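Local coordinates for protein putative tagatose-6-phosphate ketose/aldose isomerase (Escherichia coli, PDB 3C3J) that is of unknown function but belongs to the SIS family, with two SIS domains, each built on a parallel five-stranded sheet flanked by helices, at residues A[291-296]-A[314-319]; A[307-312]-A[323-328]. All blocks are in the same frame, centred on the assembly; numbering follows the deposited sequence.

Contact 1 of 2, residues A[291-296]-A[314-319]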
loop_
_atom_site.group_PDB
_atom_site.type_symbol
_atom_site.label_atom_id
_atom_site.label_comp_id
_atom_site.label_asym_id
_atom_site.label_seq_id
_atom_site.Cartn_x
_atom_site.Cartn_y
_atom_site.Cartn_z
ATOM N N TYR A 291 7.616 15.724 10.982
ATOM C CA TYR A 291 8.225 14.915 9.952
ATOM C C TYR A 291 7.834 15.405 8.565
ATOM O O TYR A 291 8.657 15.423 7.652
ATOM C CB TYR A 291 7.837 13.444 10.139
ATOM C CG TYR A 291 8.442 12.829 11.395
ATOM C CD1 TYR A 291 9.696 12.243 11.365
ATOM C CD2 TYR A 291 7.762 12.863 12.604
ATOM C CE1 TYR A 291 10.253 11.691 12.502
ATOM C CE2 TYR A 291 8.304 12.335 13.744
ATOM C CZ TYR A 291 9.552 11.751 13.692
ATOM O OH TYR A 291 10.093 11.207 14.823
ATOM N N ASP A 292 6.561 15.767 8.411
ATOM C CA ASP A 292 6.061 16.354 7.150
ATOM C C ASP A 292 6.818 17.620 6.784
ATOM O O ASP A 292 7.224 17.798 5.637
ATOM C CB ASP A 292 4.578 16.673 7.222
ATOM C CG ASP A 292 3.708 15.423 7.433
ATOM O OD1 ASP A 292 4.201 14.296 7.234
ATOM O OD2 ASP A 292 2.538 15.590 7.814
ATOM N N LEU A 293 7.027 18.484 7.764
ATOM C CA LEU A 293 7.703 19.743 7.511
ATOM C C LEU A 293 9.221 19.573 7.247
ATOM O O LEU A 293 9.777 20.296 6.434
ATOM C CB LEU A 293 7.428 20.707 8.656
ATOM C CG LEU A 293 6.001 21.231 8.790
ATOM C CD1 LEU A 293 5.965 22.208 9.944
ATOM C CD2 LEU A 293 5.524 21.926 7.505
ATOM N N ASP A 294 9.885 18.624 7.902
ATOM C CA ASP A 294 11.279 18.301 7.563
ATOM C C ASP A 294 11.448 17.805 6.134
ATOM O O ASP A 294 12.387 18.197 5.454
ATOM C CB ASP A 294 11.824 17.232 8.485
ATOM C CG ASP A 294 12.017 17.722 9.875
ATOM O OD1 ASP A 294 12.042 18.964 10.092
ATOM O OD2 ASP A 294 12.160 16.843 10.746
ATOM N N LEU A 295 10.539 16.951 5.683
ATOM C CA LEU A 295 10.549 16.509 4.297
ATOM C C LEU A 295 10.241 17.667 3.307
ATOM O O LEU A 295 10.910 17.818 2.271
ATOM C CB LEU A 295 9.596 15.310 4.051
ATOM C CG LEU A 295 9.793 15.082 2.530
ATOM C CD1 LEU A 295 10.821 14.050 2.174
ATOM C CD2 LEU A 295 8.522 14.994 1.716
ATOM N N LEU A 296 9.237 18.483 3.628
ATOM C CA LEU A 296 8.939 19.666 2.819
ATOM C C LEU A 296 10.191 20.548 2.671
ATOM O O LEU A 296 10.547 20.968 1.573
ATOM C CB LEU A 296 7.827 20.468 3.466
ATOM C CG LEU A 296 7.296 21.681 2.710
ATOM C CD1 LEU A 296 6.889 21.263 1.291
ATOM C CD2 LEU A 296 6.122 22.265 3.511
ATOM N N GLU A 314 -1.878 25.469 9.286
ATOM C CA GLU A 314 -1.047 26.546 9.826
ATOM C C GLU A 314 0.103 26.818 8.888
ATOM O O GLU A 314 0.759 25.883 8.429
ATOM C CB GLU A 314 -0.388 26.135 11.129
ATOM C CG GLU A 314 -1.268 25.669 12.250
ATOM C CD GLU A 314 -0.417 25.407 13.512
ATOM O OE1 GLU A 314 0.739 25.908 13.552
ATOM O OE2 GLU A 314 -0.882 24.692 14.443
ATOM N N SER A 315 0.367 28.083 8.616
ATOM C CA SER A 315 1.570 28.442 7.895
ATOM C C SER A 315 2.774 28.305 8.842
ATOM O O SER A 315 2.622 28.148 10.055
ATOM C CB SER A 315 1.478 29.857 7.320
ATOM O OG SER A 315 2.499 30.045 6.357
ATOM N N SER A 316 3.963 28.308 8.262
ATOM C CA SER A 316 5.208 28.298 9.009
ATOM C C SER A 316 6.239 28.761 8.013
ATOM O O SER A 316 5.934 28.910 6.829
ATOM C CB SER A 316 5.549 26.900 9.539
ATOM O OG SER A 316 5.891 26.013 8.484
ATOM N N ASP A 317 7.463 28.975 8.462
ATOM C CA ASP A 317 8.486 29.425 7.541
ATOM C C ASP A 317 8.693 28.433 6.407
ATOM O O ASP A 317 8.752 28.823 5.237
ATOM C CB ASP A 317 9.788 29.695 8.290
ATOM C CG ASP A 317 9.754 31.018 9.040
ATOM O OD1 ASP A 317 9.238 32.021 8.469
ATOM O OD2 ASP A 317 10.243 31.048 10.197
ATOM N N ILE A 318 8.768 27.156 6.750
ATOM C CA ILE A 318 8.950 26.110 5.751
ATOM C C ILE A 318 7.788 26.075 4.740
ATOM O O ILE A 318 7.995 26.002 3.517
ATOM C CB ILE A 318 9.133 24.722 6.423
ATOM C CG1 ILE A 318 10.481 24.705 7.179
ATOM C CG2 ILE A 318 9.109 23.620 5.363
ATOM C CD1 ILE A 318 10.722 23.506 8.091
ATOM N N VAL A 319 6.570 26.127 5.265
ATOM C CA VAL A 319 5.368 26.083 4.432
ATOM C C VAL A 319 5.296 27.327 3.543
ATOM O O VAL A 319 5.005 27.217 2.365
ATOM C CB VAL A 319 4.111 25.957 5.304
ATOM C CG1 VAL A 319 2.844 26.315 4.519
ATOM C CG2 VAL A 319 4.045 24.532 5.939
#

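Contact 2 of 2, residues A[307-312]-A[323-328]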
loop_
_atom_site.group_PDB
_atom_site.type_symbol
_atom_site.label_atom_id
_atom_site.label_comp_id
_atom_site.label_asym_id
_atom_site.label_seq_id
_atom_site.Cartn_x
_atom_site.Cartn_y
_atom_site.Cartn_z
ATOM N N ARG A 307 7.469 22.122 -9.242
ATOM C CA ARG A 307 6.743 22.845 -8.197
ATOM C C ARG A 307 6.512 21.949 -6.985
ATOM O O ARG A 307 6.202 20.768 -7.158
ATOM C CB ARG A 307 5.387 23.345 -8.722
ATOM C CG ARG A 307 4.761 24.431 -7.852
ATOM C CD ARG A 307 3.584 25.122 -8.517
ATOM N NE ARG A 307 3.976 25.750 -9.783
ATOM C CZ ARG A 307 3.137 26.216 -10.709
ATOM N NH1 ARG A 307 1.820 26.163 -10.528
ATOM N NH2 ARG A 307 3.623 26.751 -11.833
ATOM N N VAL A 308 6.658 22.522 -5.787
ATOM C CA VAL A 308 6.349 21.856 -4.518
ATOM C C VAL A 308 5.288 22.688 -3.816
ATOM O O VAL A 308 5.520 23.856 -3.510
ATOM C CB VAL A 308 7.565 21.692 -3.597
ATOM C CG1 VAL A 308 7.161 20.954 -2.261
ATOM C CG2 VAL A 308 8.707 20.925 -4.317
ATOM N N ILE A 309 4.112 22.092 -3.581
ATOM C CA ILE A 309 2.984 22.776 -2.936
ATOM C C ILE A 309 2.694 22.089 -1.605
ATOM O O ILE A 309 2.494 20.892 -1.569
ATOM C CB ILE A 309 1.700 22.724 -3.806
ATOM C CG1 ILE A 309 1.916 23.378 -5.163
ATOM C CG2 ILE A 309 0.499 23.372 -3.110
ATOM C CD1 ILE A 309 0.686 23.300 -6.045
ATOM N N ALA A 310 2.714 22.863 -0.527
ATOM C CA ALA A 310 2.290 22.420 0.790
ATOM C C ALA A 310 0.863 22.891 1.003
ATOM O O ALA A 310 0.554 24.077 0.792
ATOM C CB ALA A 310 3.169 22.999 1.854
ATOM N N ILE A 311 0.002 21.976 1.442
ATOM C CA ILE A 311 -1.341 22.319 1.897
ATOM C C ILE A 311 -1.398 22.086 3.411
ATOM O O ILE A 311 -1.120 20.986 3.877
ATOM C CB ILE A 311 -2.444 21.513 1.157
ATOM C CG1 ILE A 311 -2.254 21.599 -0.366
ATOM C CG2 ILE A 311 -3.823 22.022 1.541
ATOM C CD1 ILE A 311 -3.250 20.759 -1.170
ATOM N N ALA A 312 -1.705 23.138 4.177
ATOM C CA ALA A 312 -1.662 23.071 5.640
ATOM C C ALA A 312 -2.667 23.986 6.320
ATOM O O ALA A 312 -3.032 25.031 5.777
ATOM C CB ALA A 312 -0.247 23.374 6.156
ATOM N N PRO A 323 5.399 27.610 -2.893
ATOM C CA PRO A 323 3.965 27.484 -3.173
ATOM C C PRO A 323 3.258 26.753 -2.051
ATOM O O PRO A 323 3.768 25.741 -1.565
ATOM C CB PRO A 323 3.929 26.661 -4.456
ATOM C CG PRO A 323 5.195 27.038 -5.148
ATOM C CD PRO A 323 6.206 27.192 -4.049
ATOM N N HIS A 324 2.120 27.285 -1.626
ATOM C CA HIS A 324 1.380 26.731 -0.520
ATOM C C HIS A 324 -0.059 27.205 -0.516
ATOM O O HIS A 324 -0.385 28.259 -1.089
ATOM C CB HIS A 324 2.046 27.084 0.815
ATOM C CG HIS A 324 2.007 28.543 1.142
ATOM N ND1 HIS A 324 2.864 29.459 0.568
ATOM C CD2 HIS A 324 1.213 29.244 1.977
ATOM C CE1 HIS A 324 2.601 30.661 1.042
ATOM N NE2 HIS A 324 1.600 30.561 1.896
ATOM N N ILE A 325 -0.906 26.407 0.129
ATOM C CA ILE A 325 -2.298 26.721 0.330
ATOM C C ILE A 325 -2.575 26.559 1.820
ATOM O O ILE A 325 -2.322 25.501 2.385
ATOM C CB ILE A 325 -3.210 25.784 -0.490
ATOM C CG1 ILE A 325 -2.982 25.975 -1.975
ATOM C CG2 ILE A 325 -4.691 26.005 -0.159
ATOM C CD1 ILE A 325 -3.632 24.905 -2.822
ATOM N N ILE A 326 -3.053 27.609 2.476
ATOM C CA ILE A 326 -3.493 27.496 3.870
ATOM C C ILE A 326 -4.987 27.276 3.865
ATOM O O ILE A 326 -5.726 27.992 3.202
ATOM C CB ILE A 326 -3.145 28.743 4.728
ATOM C CG1 ILE A 326 -1.647 29.076 4.621
ATOM C CG2 ILE A 326 -3.568 28.541 6.180
ATOM C CD1 ILE A 326 -0.689 27.963 4.987
ATOM N N LEU A 327 -5.428 26.241 4.574
ATOM C CA LEU A 327 -6.839 25.910 4.650
ATOM C C LEU A 327 -7.633 27.047 5.311
ATOM O O LEU A 327 -7.091 27.785 6.136
ATOM C CB LEU A 327 -7.035 24.614 5.451
ATOM C CG LEU A 327 -6.325 23.358 4.937
ATOM C CD1 LEU A 327 -6.569 22.208 5.924
ATOM C CD2 LEU A 327 -6.811 22.994 3.537
ATOM N N PRO A 328 -8.918 27.192 4.955
ATOM C CA PRO A 328 -9.754 28.201 5.640
ATOM C C PRO A 328 -9.711 28.041 7.153
ATOM O O PRO A 328 -9.593 26.922 7.635
ATOM C CB PRO A 328 -11.181 27.902 5.123
ATOM C CG PRO A 328 -10.981 27.283 3.833
ATOM C CD PRO A 328 -9.669 26.498 3.898
#

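Contact 1 of 2, residues A[291-296]-A[314-319]
Leu293 and Leu296, one turn apart on helix 288-302, pack against Ile318 and Val319 of the short helix 317-320. Both helices belong to one SIS domain, a layered alpha/beta fold, and no hydrogen bond joins the two segments. The two leucines converge on one methyl of Val319. Leu293 CD2 lies 3.4 Å from Val319 CG2, a close fit for two methyls. Leu296 CD2 reaches the same Val319 CG2 at 3.9 Å. The side chains of Leu296 and Ile318 run alongside each other in opposing directions, with Leu296 CG 3.8 Å from Ile318 CG2. Ile318 also presses on the backbone of the longer helix. Ile318 CG2 is 3.6 Å from Leu293 O, and Ile318 CD1 comes nearly as close. Ile318 CG1 is anti to the carbonyl carbon (chi1 -68°); this leaves CG2 anti to the backbone N, where it meets Leu293 O and Leu296. Farther out, Arg300 of helix 288-302 donates from NE to Ile318 O. Leu296 also touches Val308 and Ala310 of strand 307-312, so it lies between sheet and helix. Ser316 is the N-cap of the short helix. Ser316 OG accepts a nearly straight bond from Val319 N, 3.3 Å long with an N-H...O angle of 167°.

Contact 2 of 2, residues A[307-312]-A[323-328]
Ala310 and Ala312 of strand 307-312 bond alternately with Pro323, Ile325 and Leu327, in the parallel pairing of a beta-alpha-beta unit. Ala310 N donates to Pro323 O, and Ala310 O accepts from Ile325 N at 2.8 Å. Ala312 N then donates to Ile325 O at 3.0 Å, with a C=O...N angle of 171°. At the last rung, Leu327 N stands above the carbonyl plane of Ala312 O, 2.9 Å away. Ala310, Ile311 and Ala312 are buried, whereas His324, Ile325 and Ile326 of the outer strand are partly exposed. Ile311 and Ile325 share one face; Ala310, Ala312, His324 and Ile326 share the other. Ile311 CG2 meets Leu327 CD2 at 3.7 Å, the side chains crossing at about a right angle. His324 CG sits between the backbone N and the carbonyl carbon (chi1 67°); the imidazole ends away from strand 307-312, and its ND1 bonds to Gly322 O. Pro323 marks the exposed end, where its CG touches Arg307 CG at 3.8 Å. Val308 O and Pro323 O, two acceptors 3.2 Å apart, both receive bonds from the guanidinium of Arg300. Strand 324-326 is outermost in this sheet within the chain. Strand 307-312 bonds to strand 276-281 on its other side, while helix 335-356 packs on Ile311, Ile325 and Leu327.

Contact 1 joins two helices lying on the sheet of one SIS domain, and contact 2 is part of that sheet; their centres are about 10 Å apart. Their segments alternate along the chain: helix 288-302, strand 307-312, helix 317-320, strand 324-326. Contact 1 rests on the sheet face that bears Ala310 and Ala312. Leu296 CD2 reaches Ala310 CB at 3.5 Å, and Leu296 CD1 meets Val308 CG1 at 3.6 Å. On the edge strand, Val319 O lies 3.3 Å from His324 CB, and Ser315 CB lies 3.7 Å from Ile326 CD1. Arg300 ties the two contacts together, since it bonds to backbone oxygens of both. The second subunit approaches contact 1 at Tyr291 and Asp294 but does not touch the segments of contact 2.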